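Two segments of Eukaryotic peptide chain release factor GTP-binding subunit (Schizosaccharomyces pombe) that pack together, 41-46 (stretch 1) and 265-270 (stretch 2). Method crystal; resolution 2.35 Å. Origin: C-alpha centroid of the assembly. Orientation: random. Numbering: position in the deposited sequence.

Stretch 1 (41-46) KEHVNI
Stretch 2 (265-270) HLERKV

Stretch 1 is an extended segment: Lys 41 belongs to a loop, and Glu 42 through Ile 46 form a strand that runs on later in the chain, with phi/psi of -71/128 at Glu 42, -135/144 at Val 44 and -104/129 at Asn 45. Stretch 2 begins in a loop, with His 265 at -84/91 and Leu 266 at -109/119, and turns helical at Glu 267, after which phi lies between -54 and -70° and psi between -35 and -45°. Leu 266 occupies the N-cap position, and its carbonyl oxygen accepts the first helical bond, Val 270 N to Leu 266 O at 2.8 Å. The register is set by Val 44 and Leu 266, whose CA atoms lie 7.9 Å apart. No backbone hydrogen bond joins the two stretches, so side chains do most of the work in a contact that buries 267 Å² in total.

The one hydrogen bond found across the stretches belongs to an ion pair. Glu 42 points its CA-to-CB bond toward the helix and extends fully, chi1 and chi2 both t, with chi3 at 10°. Lys 269, whose CA-to-CB bond also points toward the other stretch, takes chi1 t (-151°), chi2 t, chi3 m (-83°) and chi4 t, the m turn putting a bend in an otherwise extended chain. Lys 269 NZ donates a very short hydrogen bond of 2.5 Å to Glu 42 OE2, within a salt bridge between the same two atoms. A long, flexible lysine suits this site, because it can carry a positive charge from the first turn of the helix back to a carboxylate on the strand. Glu 42 OE1 is hydrogen-bonded elsewhere in the structure.

Beside this bridge lies the apolar contact. Leu 266, chi1 m and chi2 t, has its CA-to-CB bond pointing toward the strand and brings Leu 266 CD1 to 4.0 Å from CG2 of Val 44, whose chi1 is t and whose CA-to-CB bond runs sideways. Both residues are buried, and their branched hydrocarbon side chains meet at van der Waals distance without needing polar partners. Leu 266 CD1 also lies 3.5 Å from Glu 42 OE2, so the leucine borders the ion pair.

Arg 268 makes the third kind of contact, a polar one spread along the strand. Its CA-to-CB bond points toward stretch 1, with chi1 m, chi2 t, chi3 m (-56°) and chi4 161°, and it has the largest area covered by the other stretch. Arg 268 NH2 lies 3.6 Å from the carbonyl O of His 43, which sits at the edge of the guanidinium near its plane, and 4.1 Å from Val 44 CA. The Asn 45 side chain, chi1 m, starts sideways but its end comes nearer and lies over one face of the guanidinium. A broad, flat cation is well suited to such varied neighbours, offering N-H groups along its edge and a planar surface for packing. Arg 268 NE and NH2 are hydrogen-bonded elsewhere in the structure.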

# COMPACT_ATOMS: atom_id res chain seq x y z
N LYS A 41 -8.48 2.79 -6.09
CA LYS A 41 -7.14 2.20 -6.03
C LYS A 41 -6.09 3.07 -5.32
O LYS A 41 -6.10 4.29 -5.44
CB LYS A 41 -6.64 1.89 -7.45
CG LYS A 41 -7.39 0.76 -8.13
CD LYS A 41 -7.07 0.69 -9.62
CE LYS A 41 -8.05 -0.21 -10.36
NZ LYS A 41 -7.40 -1.40 -10.92
N GLU A 42 -5.18 2.43 -4.60
CA GLU A 42 -4.14 3.12 -3.84
C GLU A 42 -3.10 3.75 -4.76
O GLU A 42 -2.54 3.08 -5.59
CB GLU A 42 -3.47 2.14 -2.87
CG GLU A 42 -2.30 2.72 -2.05
CD GLU A 42 -1.54 1.66 -1.26
OE1 GLU A 42 -1.77 0.45 -1.46
OE2 GLU A 42 -0.69 2.05 -0.42
N HIS A 43 -2.82 5.04 -4.58
CA HIS A 43 -1.82 5.73 -5.37
C HIS A 43 -0.45 5.41 -4.84
O HIS A 43 -0.21 5.52 -3.63
CB HIS A 43 -1.99 7.24 -5.32
CG HIS A 43 -3.18 7.74 -6.06
ND1 HIS A 43 -4.41 7.12 -6.01
CD2 HIS A 43 -3.34 8.83 -6.86
CE1 HIS A 43 -5.27 7.80 -6.74
NE2 HIS A 43 -4.65 8.84 -7.27
N VAL A 44 0.46 5.07 -5.75
CA VAL A 44 1.84 4.72 -5.45
C VAL A 44 2.77 5.42 -6.44
O VAL A 44 2.41 5.60 -7.59
CB VAL A 44 2.03 3.19 -5.56
CG1 VAL A 44 3.44 2.79 -5.24
CG2 VAL A 44 1.06 2.49 -4.64
N ASN A 45 3.94 5.84 -5.97
CA ASN A 45 4.96 6.44 -6.82
C ASN A 45 6.06 5.43 -7.06
O ASN A 45 6.59 4.84 -6.12
CB ASN A 45 5.58 7.67 -6.15
CG ASN A 45 4.62 8.85 -6.07
OD1 ASN A 45 4.80 9.73 -5.24
ND2 ASN A 45 3.63 8.88 -6.93
N ILE A 46 6.41 5.24 -8.32
CA ILE A 46 7.42 4.26 -8.71
C ILE A 46 8.43 4.91 -9.63
O ILE A 46 8.08 5.72 -10.49
CB ILE A 46 6.76 3.03 -9.37
CG1 ILE A 46 7.79 1.93 -9.60
CG2 ILE A 46 6.08 3.40 -10.67
CD1 ILE A 46 7.16 0.58 -9.86
N HIS A 265 6.32 -3.05 1.26
CA HIS A 265 7.29 -2.01 1.57
C HIS A 265 7.18 -0.85 0.58
O HIS A 265 7.79 -0.90 -0.47
CB HIS A 265 8.69 -2.61 1.54
CG HIS A 265 9.74 -1.76 2.18
ND1 HIS A 265 10.13 -0.54 1.67
CD2 HIS A 265 10.49 -1.97 3.28
CE1 HIS A 265 11.09 -0.05 2.44
NE2 HIS A 265 11.32 -0.89 3.42
N LEU A 266 6.36 0.16 0.91
CA LEU A 266 6.29 1.41 0.16
C LEU A 266 6.93 2.53 1.00
O LEU A 266 6.45 2.84 2.10
CB LEU A 266 4.83 1.75 -0.17
CG LEU A 266 3.96 0.69 -0.86
CD1 LEU A 266 2.61 1.25 -1.22
CD2 LEU A 266 4.57 0.17 -2.08
N GLU A 267 7.99 3.14 0.50
CA GLU A 267 8.80 4.06 1.31
C GLU A 267 8.06 5.19 2.00
O GLU A 267 8.33 5.45 3.14
CB GLU A 267 9.93 4.67 0.50
CG GLU A 267 10.94 3.69 -0.05
CD GLU A 267 11.68 2.88 1.01
OE1 GLU A 267 11.74 3.29 2.19
OE2 GLU A 267 12.21 1.82 0.63
N ARG A 268 7.14 5.88 1.31
CA ARG A 268 6.42 6.97 1.97
C ARG A 268 5.63 6.47 3.17
O ARG A 268 5.60 7.11 4.21
CB ARG A 268 5.48 7.71 1.00
CG ARG A 268 6.21 8.51 -0.07
CD ARG A 268 5.31 9.26 -1.04
NE ARG A 268 4.36 8.37 -1.71
CZ ARG A 268 3.25 8.77 -2.31
NH1 ARG A 268 2.93 10.04 -2.35
NH2 ARG A 268 2.45 7.87 -2.87
N LYS A 269 4.99 5.31 3.00
CA LYS A 269 4.16 4.69 4.04
C LYS A 269 5.05 4.16 5.18
O LYS A 269 4.70 4.30 6.34
CB LYS A 269 3.34 3.54 3.45
CG LYS A 269 2.03 3.25 4.12
CD LYS A 269 1.36 1.98 3.55
CE LYS A 269 0.58 2.23 2.27
NZ LYS A 269 0.25 0.93 1.56
N VAL A 270 6.19 3.57 4.84
CA VAL A 270 7.14 3.08 5.85
C VAL A 270 7.68 4.23 6.71
O VAL A 270 7.92 4.06 7.91
CB VAL A 270 8.34 2.35 5.19
CG1 VAL A 270 9.46 2.04 6.23
CG2 VAL A 270 7.89 1.06 4.51